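Local coordinates for NADP-dependent glyceraldehyde-3-phosphate dehydrogenase (Bacillus halodurans, PDB 3PRL), which probably oxidises glyceraldehyde 3-phosphate to 3-phosphoglycerate with NADP+ as an aldehyde dehydrogenase of the non-phosphorylating type, at residues D[27-32]-D[216-221]; D[59-64]-D[209-214]; D[171-176]-D[181-186]; D[225-230]-D[245-250]. All coordinates share one frame; numbering follows the deposited sequence.

Contact 1: residues D[27-32]-D[216-221]; sequences ERISIS and TGRGSV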
# COMPACT_ATOMS: atom_id res chain seq x y z
N GLU D 27 41.32 5.67 30.18
CA GLU D 27 40.45 5.10 31.20
C GLU D 27 39.49 4.03 30.68
O GLU D 27 39.01 4.10 29.54
CB GLU D 27 39.72 6.17 32.02
CG GLU D 27 39.56 7.53 31.36
CD GLU D 27 39.86 8.68 32.31
OE1 GLU D 27 39.52 9.84 31.97
OE2 GLU D 27 40.46 8.44 33.39
N ARG D 28 39.26 3.03 31.53
CA ARG D 28 38.32 1.96 31.27
C ARG D 28 37.27 1.83 32.37
O ARG D 28 37.40 2.42 33.45
CB ARG D 28 39.06 0.63 31.10
CG ARG D 28 39.96 0.57 29.87
CD ARG D 28 40.42 -0.83 29.59
NE ARG D 28 40.72 -0.99 28.18
CZ ARG D 28 39.84 -1.37 27.26
NH1 ARG D 28 40.22 -1.47 25.99
NH2 ARG D 28 38.58 -1.64 27.59
N ILE D 29 36.23 1.05 32.08
CA ILE D 29 35.20 0.69 33.05
C ILE D 29 35.08 -0.83 33.06
O ILE D 29 34.75 -1.43 32.02
CB ILE D 29 33.81 1.30 32.71
CG1 ILE D 29 33.92 2.81 32.49
CG2 ILE D 29 32.78 0.98 33.81
CD1 ILE D 29 32.70 3.41 31.80
N SER D 30 35.34 -1.43 34.22
CA SER D 30 35.33 -2.88 34.39
C SER D 30 33.90 -3.38 34.44
O SER D 30 33.03 -2.73 35.02
CB SER D 30 36.04 -3.29 35.68
OG SER D 30 37.36 -2.77 35.74
N ILE D 31 33.68 -4.56 33.86
CA ILE D 31 32.36 -5.17 33.83
C ILE D 31 32.40 -6.50 34.55
O ILE D 31 33.37 -7.25 34.42
CB ILE D 31 31.84 -5.33 32.37
CG1 ILE D 31 31.46 -3.95 31.79
CG2 ILE D 31 30.65 -6.30 32.30
CD1 ILE D 31 30.84 -3.99 30.40
N SER D 32 31.34 -6.80 35.30
CA SER D 32 31.29 -8.03 36.09
C SER D 32 30.03 -8.86 35.85
O SER D 32 28.94 -8.32 35.58
CB SER D 32 31.43 -7.69 37.57
OG SER D 32 32.75 -7.27 37.86
N THR D 216 31.21 4.33 24.08
CA THR D 216 31.04 3.83 25.42
C THR D 216 31.59 4.86 26.41
O THR D 216 32.50 5.62 26.10
CB THR D 216 31.72 2.45 25.64
OG1 THR D 216 33.10 2.53 25.27
CG2 THR D 216 31.02 1.37 24.82
N GLY D 217 31.03 4.85 27.60
CA GLY D 217 31.39 5.84 28.59
C GLY D 217 30.41 5.75 29.72
O GLY D 217 29.34 5.16 29.58
N ARG D 218 30.79 6.34 30.84
CA ARG D 218 30.03 6.26 32.08
C ARG D 218 28.51 6.38 31.86
O ARG D 218 27.78 5.39 31.98
CB ARG D 218 30.58 7.28 33.09
CG ARG D 218 32.11 7.22 33.21
CD ARG D 218 32.57 7.24 34.66
NE ARG D 218 31.93 6.18 35.45
CZ ARG D 218 32.57 5.16 36.02
NH1 ARG D 218 31.87 4.25 36.70
NH2 ARG D 218 33.89 5.04 35.92
N GLY D 219 28.04 7.57 31.50
CA GLY D 219 26.62 7.80 31.32
C GLY D 219 26.21 9.18 31.79
O GLY D 219 25.03 9.46 31.99
N SER D 220 27.22 10.03 31.99
CA SER D 220 27.02 11.46 32.20
C SER D 220 28.12 12.25 31.48
O SER D 220 27.86 13.29 30.87
CB SER D 220 26.99 11.81 33.69
OG SER D 220 25.66 11.74 34.17
N VAL D 221 29.34 11.74 31.55
CA VAL D 221 30.46 12.26 30.77
C VAL D 221 30.09 12.25 29.27
O VAL D 221 30.66 13.00 28.48
CB VAL D 221 31.73 11.43 31.01
CG1 VAL D 221 32.98 12.26 30.70
CG2 VAL D 221 31.78 10.94 32.44
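G217 meets I29 through its backbone alone: the I29 methyl CD1 lies 3.9 Å from the carbonyl carbon C of G217, and a CB on this glycine would point away from the strand. At R218 the same methyl closes further on the peptide link, with I29 CD1 3.6 Å from R218 N. The I29 torsions explain the reach: CG1 stands beside the backbone N (chi1 -52°), and with chi2 at 165° the chain stays extended and carries CD1 to the loop. The R218 side chain bends at chi2 and chi3 toward the strand, and one face of its guanidinium lies against I29 CG1, which is 4.1 Å from R218 NH2. This is van der Waals packing of an aliphatic carbon on the guanidinium face; R218 also touches a crystal neighbour, so its outer pose may not be intrinsic. Next comes G219, whose backbone angles would jam a CB against the carbonyl O of R218. I29 belongs to an outermost strand of the N-terminal four-stranded sheet and also packs on I43. The facing loop leads from strand 212-214 into helix 223-227 and contains G219, an NADP+-binding residue, which places the contact at the cofactor site of the aldehyde dehydrogenase nucleotide-binding domain.

Contact 2: residues D[59-64]-D[209-214]; sequences KDAQKI and EGIIQV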
# COMPACT_ATOMS: atom_id res chain seq x y z
N LYS D 59 28.81 11.26 10.02
CA LYS D 59 28.28 12.25 9.08
C LYS D 59 29.02 12.26 7.73
O LYS D 59 28.41 12.49 6.68
CB LYS D 59 28.37 13.64 9.72
CG LYS D 59 27.18 14.56 9.52
CD LYS D 59 27.37 15.77 10.46
CE LYS D 59 26.96 17.09 9.83
NZ LYS D 59 27.90 18.18 10.21
N ASP D 60 30.33 12.04 7.74
CA ASP D 60 31.08 12.03 6.49
C ASP D 60 30.85 10.74 5.73
O ASP D 60 30.72 10.75 4.51
CB ASP D 60 32.57 12.25 6.74
CG ASP D 60 32.88 13.64 7.27
OD1 ASP D 60 32.01 14.54 7.20
OD2 ASP D 60 34.00 13.84 7.77
N ALA D 61 30.79 9.62 6.45
CA ALA D 61 30.51 8.33 5.83
C ALA D 61 29.04 8.20 5.39
O ALA D 61 28.74 7.46 4.46
CB ALA D 61 30.89 7.21 6.76
N GLN D 62 28.14 8.92 6.05
CA GLN D 62 26.72 9.02 5.65
C GLN D 62 26.55 9.39 4.17
O GLN D 62 25.66 8.88 3.49
CB GLN D 62 25.98 10.03 6.56
CG GLN D 62 24.79 10.81 5.93
CD GLN D 62 23.49 10.02 5.92
OE1 GLN D 62 22.60 10.29 5.12
NE2 GLN D 62 23.39 9.03 6.81
N LYS D 63 27.41 10.28 3.68
CA LYS D 63 27.28 10.77 2.30
C LYS D 63 27.81 9.76 1.26
O LYS D 63 27.39 9.78 0.10
CB LYS D 63 27.95 12.15 2.15
CG LYS D 63 27.70 13.09 3.34
CD LYS D 63 28.08 14.54 3.05
CE LYS D 63 28.38 15.32 4.33
NZ LYS D 63 29.78 15.08 4.84
N ILE D 64 28.70 8.86 1.68
CA ILE D 64 29.18 7.78 0.80
C ILE D 64 28.21 6.59 0.86
O ILE D 64 27.73 6.11 -0.17
CB ILE D 64 30.66 7.38 1.13
CG1 ILE D 64 31.63 8.49 0.67
CG2 ILE D 64 31.04 6.01 0.50
CD1 ILE D 64 32.84 8.69 1.56
N GLU D 209 34.02 2.13 6.74
CA GLU D 209 34.45 2.97 7.86
C GLU D 209 33.45 4.07 8.19
O GLU D 209 32.95 4.74 7.30
CB GLU D 209 35.81 3.60 7.52
CG GLU D 209 35.86 4.17 6.11
CD GLU D 209 37.22 4.66 5.69
OE1 GLU D 209 38.19 3.86 5.67
OE2 GLU D 209 37.31 5.85 5.34
N GLY D 210 33.14 4.25 9.48
CA GLY D 210 32.25 5.33 9.94
C GLY D 210 30.76 5.03 10.05
O GLY D 210 30.08 5.59 10.92
N ILE D 211 30.25 4.16 9.19
CA ILE D 211 28.80 3.81 9.14
C ILE D 211 28.24 3.40 10.50
O ILE D 211 27.10 3.74 10.84
CB ILE D 211 28.53 2.67 8.13
CG1 ILE D 211 29.16 3.00 6.78
CG2 ILE D 211 27.03 2.40 7.98
CD1 ILE D 211 28.87 4.40 6.29
N ILE D 212 29.06 2.65 11.23
CA ILE D 212 28.82 2.28 12.61
C ILE D 212 29.99 2.76 13.48
O ILE D 212 31.16 2.43 13.22
CB ILE D 212 28.59 0.73 12.77
CG1 ILE D 212 28.36 0.33 14.24
CG2 ILE D 212 29.74 -0.07 12.14
CD1 ILE D 212 26.99 0.73 14.79
N GLN D 213 29.66 3.56 14.49
CA GLN D 213 30.59 3.97 15.54
C GLN D 213 30.04 3.50 16.88
O GLN D 213 28.83 3.58 17.12
CB GLN D 213 30.75 5.49 15.54
CG GLN D 213 30.91 6.11 14.14
CD GLN D 213 32.32 6.01 13.59
OE1 GLN D 213 32.93 4.93 13.56
NE2 GLN D 213 32.85 7.16 13.15
N VAL D 214 30.92 2.98 17.74
CA VAL D 214 30.51 2.58 19.10
C VAL D 214 31.00 3.60 20.11
O VAL D 214 32.19 3.91 20.16
CB VAL D 214 31.03 1.18 19.51
CG1 VAL D 214 30.44 0.75 20.87
CG2 VAL D 214 30.73 0.14 18.43
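A61 and I211 carry most of the contact, methyl against methyl: A61 CB and I211 CD1 approach to 3.5 Å, tighter than ordinary van der Waals spacing. The alanine presents its CB directly to the facing segment and has the most surface buried by it. The isoleucine works differently, because its CB does not point at the helix. CG1 stands beside the backbone N and a further bend at chi2 (-48°) swings CD1 across, bringing I211 CD1 to 3.6 Å from the backbone O of A61 as well. One methyl thus lies against both the side chain and the carbonyl of the same helical residue.

G210 explains how the backbones come so near, with A61 CA only 5.4 Å from G210 CA. A61 CB rests 3.9 Å from G210 CA, and a CB modelled on the glycine would fall 2.8 Å from A61 CB, a clash; phi/psi of 91/-32° would additionally press it on the carbonyl O of E209. That carbonyl completes the seat, E209 O being 3.3 Å from A61 CB, a contact of packing only. Nearby, Q213 accepts from N17 N and reaches weakly to A54 O of the same helix. The contact packs helix 48-65 against the turn that feeds strand 212-214, which runs parallel to strand 182-186 in the Rossmann-like sheet of the nucleotide-binding domain.

Contact 3: residues D[171-176]-D[181-186]; sequences AKIAPA and NTVVFK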
# COMPACT_ATOMS: atom_id res chain seq x y z
N ALA D 171 18.12 -4.31 16.49
CA ALA D 171 16.78 -3.85 16.10
C ALA D 171 16.76 -2.36 15.74
O ALA D 171 15.83 -1.90 15.10
CB ALA D 171 15.81 -4.12 17.22
N LYS D 172 17.79 -1.62 16.17
CA LYS D 172 17.93 -0.18 15.89
C LYS D 172 18.95 0.09 14.82
O LYS D 172 18.72 0.91 13.93
CB LYS D 172 18.34 0.58 17.15
CG LYS D 172 17.29 0.55 18.26
CD LYS D 172 17.87 1.08 19.57
CE LYS D 172 16.82 1.09 20.67
NZ LYS D 172 16.20 -0.26 20.80
N ILE D 173 20.09 -0.60 14.92
CA ILE D 173 21.17 -0.43 13.95
C ILE D 173 20.78 -0.91 12.54
O ILE D 173 21.00 -0.18 11.58
CB ILE D 173 22.50 -1.10 14.41
CG1 ILE D 173 22.88 -0.63 15.82
CG2 ILE D 173 23.64 -0.77 13.43
CD1 ILE D 173 23.98 -1.49 16.47
N ALA D 174 20.18 -2.10 12.42
CA ALA D 174 19.85 -2.65 11.08
C ALA D 174 18.94 -1.76 10.24
O ALA D 174 19.29 -1.48 9.10
CB ALA D 174 19.27 -4.07 11.16
N PRO D 175 17.76 -1.34 10.79
CA PRO D 175 16.91 -0.52 9.91
C PRO D 175 17.56 0.79 9.55
O PRO D 175 17.34 1.31 8.45
CB PRO D 175 15.64 -0.26 10.75
CG PRO D 175 15.93 -0.81 12.17
CD PRO D 175 17.06 -1.80 12.01
N ALA D 176 18.35 1.33 10.48
CA ALA D 176 19.07 2.58 10.27
C ALA D 176 20.06 2.53 9.11
O ALA D 176 20.04 3.41 8.23
CB ALA D 176 19.75 3.04 11.57
N ASN D 181 21.12 5.60 6.61
CA ASN D 181 21.61 6.42 7.73
C ASN D 181 22.94 5.84 8.20
O ASN D 181 23.31 4.76 7.79
CB ASN D 181 20.61 6.37 8.90
CG ASN D 181 19.24 6.94 8.51
OD1 ASN D 181 19.03 8.15 8.57
ND2 ASN D 181 18.30 6.05 8.13
N THR D 182 23.66 6.57 9.05
CA THR D 182 24.78 6.00 9.80
C THR D 182 24.42 5.95 11.29
O THR D 182 23.41 6.52 11.71
CB THR D 182 26.11 6.72 9.50
OG1 THR D 182 26.00 8.12 9.81
CG2 THR D 182 26.48 6.55 8.04
N VAL D 183 25.23 5.24 12.08
CA VAL D 183 24.89 5.01 13.48
C VAL D 183 25.99 5.40 14.45
O VAL D 183 27.18 5.04 14.30
CB VAL D 183 24.40 3.56 13.74
CG1 VAL D 183 24.20 3.33 15.22
CG2 VAL D 183 23.10 3.26 13.01
N VAL D 184 25.59 6.15 15.47
CA VAL D 184 26.34 6.23 16.71
C VAL D 184 25.64 5.30 17.70
O VAL D 184 24.48 5.51 18.04
CB VAL D 184 26.45 7.67 17.21
CG1 VAL D 184 27.14 7.72 18.56
CG2 VAL D 184 27.24 8.48 16.22
N PHE D 185 26.34 4.23 18.08
CA PHE D 185 25.82 3.18 18.96
C PHE D 185 26.34 3.32 20.40
O PHE D 185 27.55 3.23 20.65
CB PHE D 185 26.20 1.79 18.42
CG PHE D 185 25.74 0.63 19.30
CD1 PHE D 185 24.49 0.65 19.94
CD2 PHE D 185 26.55 -0.50 19.47
CE1 PHE D 185 24.06 -0.40 20.75
CE2 PHE D 185 26.12 -1.58 20.27
CZ PHE D 185 24.87 -1.53 20.91
N LYS D 186 25.41 3.53 21.33
CA LYS D 186 25.74 3.53 22.78
C LYS D 186 25.03 2.41 23.53
O LYS D 186 23.86 2.56 23.87
CB LYS D 186 25.41 4.90 23.42
CG LYS D 186 25.72 5.02 24.95
CD LYS D 186 27.03 4.32 25.35
CE LYS D 186 27.04 3.84 26.80
NZ LYS D 186 27.90 2.61 26.97
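Two hydrogen bonds from N181 converge on the carbonyl oxygen of A176. The backbone bond, N181 N to A176 O, is 2.9 Å long and noticeably bent, its donor tilted out of the carbonyl plane. The side-chain bond, N181 ND2 to A176 O at 3.2 Å, arrives in that plane on a lone pair, and the acceptor also lies almost in the plane of the N181 amide. With CG beside the backbone N (chi1 -61°), the amide turns back toward the helix end. ND2 also donates to M473 O, while OD1 accepts from G154 N, so both ends of this buried amide are engaged. Replacing N181 by an alanine would probably leave A176 O with only the backbone donor from this position, and M473 O and G154 N without their amide partner.

These bonds close the turn of a beta-alpha-beta unit, the Rossmann-like element in which helix 167-178 returns to strand 182-186. The segment axes come within 8.3 Å and run nearly antiparallel, at 162°.

Apolar packing fills the interface between them. V183 CG2 sits 3.7 Å from A176 CB and 4.1 Å from I173 CG2, wedged between two residues a helical turn apart.

The remaining interaction is CH-pi: I173 CD1 stands 4.0 Å from the centroid of the F185 ring, 13° off its normal and over the face. The F185 side chain in turn touches S160, an NADP+-binding residue.

Contact 4: residues D[225-230]-D[245-250]; sequences HLVEHP and ERISEK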
# COMPACT_ATOMS: atom_id res chain seq x y z
N HIS D 225 25.50 15.12 26.56
CA HIS D 225 26.26 15.60 25.40
C HIS D 225 25.84 14.94 24.07
O HIS D 225 25.79 15.60 23.03
CB HIS D 225 27.76 15.40 25.64
CG HIS D 225 28.64 15.94 24.55
ND1 HIS D 225 28.99 17.28 24.46
CD2 HIS D 225 29.28 15.32 23.53
CE1 HIS D 225 29.79 17.45 23.42
NE2 HIS D 225 29.98 16.28 22.84
N LEU D 226 25.57 13.63 24.12
CA LEU D 226 25.09 12.91 22.96
C LEU D 226 23.70 13.38 22.56
O LEU D 226 23.48 13.81 21.44
CB LEU D 226 25.05 11.40 23.22
CG LEU D 226 26.36 10.61 23.22
CD1 LEU D 226 26.24 9.42 24.16
CD2 LEU D 226 26.69 10.15 21.82
N VAL D 227 22.77 13.31 23.51
CA VAL D 227 21.36 13.61 23.29
C VAL D 227 21.12 15.05 22.84
O VAL D 227 20.15 15.33 22.13
CB VAL D 227 20.53 13.19 24.55
CG1 VAL D 227 19.41 14.14 24.87
CG2 VAL D 227 20.01 11.78 24.38
N GLU D 228 22.04 15.93 23.23
CA GLU D 228 22.01 17.36 22.92
C GLU D 228 22.79 17.76 21.66
O GLU D 228 22.84 18.93 21.32
CB GLU D 228 22.55 18.16 24.11
CG GLU D 228 21.69 18.13 25.36
CD GLU D 228 22.33 18.81 26.58
OE1 GLU D 228 23.54 19.11 26.55
OE2 GLU D 228 21.60 19.03 27.58
N HIS D 229 23.41 16.80 20.98
CA HIS D 229 24.34 17.10 19.88
C HIS D 229 23.66 17.47 18.56
O HIS D 229 22.94 16.64 17.99
CB HIS D 229 25.27 15.91 19.65
CG HIS D 229 26.63 16.30 19.16
ND1 HIS D 229 26.89 16.62 17.85
CD2 HIS D 229 27.81 16.42 19.82
CE1 HIS D 229 28.16 16.93 17.71
NE2 HIS D 229 28.75 16.82 18.89
N PRO D 230 23.93 18.70 18.04
CA PRO D 230 23.37 19.11 16.76
C PRO D 230 23.66 18.14 15.61
O PRO D 230 22.93 18.14 14.61
CB PRO D 230 24.03 20.48 16.49
CG PRO D 230 25.23 20.51 17.38
CD PRO D 230 24.84 19.72 18.59
N GLU D 245 12.50 10.04 29.63
CA GLU D 245 11.99 11.38 29.96
C GLU D 245 13.02 12.49 29.77
O GLU D 245 12.74 13.54 29.16
CB GLU D 245 11.58 11.38 31.43
CG GLU D 245 10.23 11.98 31.73
CD GLU D 245 9.13 10.98 31.54
OE1 GLU D 245 8.13 11.02 32.30
OE2 GLU D 245 9.27 10.14 30.63
N ARG D 246 14.21 12.25 30.34
CA ARG D 246 15.34 13.17 30.26
C ARG D 246 15.72 13.41 28.81
O ARG D 246 15.96 14.53 28.40
CB ARG D 246 16.57 12.60 31.00
CG ARG D 246 16.43 12.41 32.50
CD ARG D 246 17.64 11.65 33.07
NE ARG D 246 17.48 11.27 34.48
CZ ARG D 246 17.41 10.02 34.94
NH1 ARG D 246 17.51 8.99 34.10
NH2 ARG D 246 17.26 9.79 36.24
N ILE D 247 15.76 12.33 28.03
CA ILE D 247 16.13 12.41 26.62
C ILE D 247 15.14 13.27 25.83
O ILE D 247 15.55 14.20 25.12
CB ILE D 247 16.34 11.00 26.03
CG1 ILE D 247 17.66 10.41 26.58
CG2 ILE D 247 16.29 11.01 24.49
CD1 ILE D 247 17.83 8.90 26.38
N SER D 248 13.86 13.00 25.99
CA SER D 248 12.82 13.77 25.31
C SER D 248 12.97 15.22 25.72
O SER D 248 12.94 16.12 24.87
CB SER D 248 11.42 13.22 25.64
OG SER D 248 10.38 13.95 24.99
N GLU D 249 13.17 15.44 27.02
CA GLU D 249 13.32 16.78 27.58
C GLU D 249 14.52 17.53 27.00
O GLU D 249 14.40 18.72 26.66
CB GLU D 249 13.41 16.71 29.11
CG GLU D 249 13.36 18.07 29.84
CD GLU D 249 14.09 18.06 31.18
OE1 GLU D 249 14.29 16.96 31.76
OE2 GLU D 249 14.46 19.15 31.66
N LYS D 250 15.66 16.85 26.88
CA LYS D 250 16.91 17.53 26.52
C LYS D 250 17.19 17.62 25.02
O LYS D 250 18.00 18.44 24.59
CB LYS D 250 18.13 16.94 27.26
CG LYS D 250 17.84 16.48 28.69
CD LYS D 250 18.90 16.86 29.67
CE LYS D 250 18.57 18.18 30.36
NZ LYS D 250 19.50 18.35 31.50
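V227 lays its CG2 methyl across the branched I247 side chain, 3.5 Å from I247 CG1 and 3.8 Å from I247 CG2, the first of these closer than usual for two carbons. Both helices belong to the Rossmann-like nucleotide-binding domain, where helix 223-227 comes before strand 234-238 in the chain and helix 241-250 after it. L226 touches L157 and I247 touches I159, two residues apart on strand 144-159, consistent with packing on one face of the sheet. The V227 and I247 side chains cross at about a right angle, and V227 has a chi1 of 142°, off the staggered position, which suggests some strain at this tight spot. Its other methyl, V227 CG1, is 3.9 Å from K250 CB and equally 3.9 Å from I247 O. With an alanine in its place both methyls are gone, and a gap is likely to open between I247 and K250 CB. Elsewhere on the second helix another subunit is met, where S248 OG bonds to M253 N of that chain. The K250 side chain is doubtful from CG on, being modelled too close to R246 O, and its charge lies beyond salt-bridge distance of E228. E228 packs at the C-terminal end of helix 241-250, its CG 3.8 Å from K250 O.

Contact 3 is nested within the loop closed by contact 2, and contact 2 within that closed by contact 1; contact 4 follows in series. Contacts 2 and 3 are neighbours, their centres 11 Å apart, because strands 212-214 and 182-186 lie side by side in one sheet: I211 O to V183 N, 2.7 Å, is a probable hydrogen bond between them. Contact 4 lies 17 Å from contact 3, centre to centre, with V184 CG1 touching L226 CD2 at 4.1 Å. The centre of contact 1 is 19 to 23 Å from those of the others, yet K186 NZ reaches T216 CA at 3.7 Å. K186 and G219 both bind NADP+, so contacts 1 and 3 border the same cofactor site.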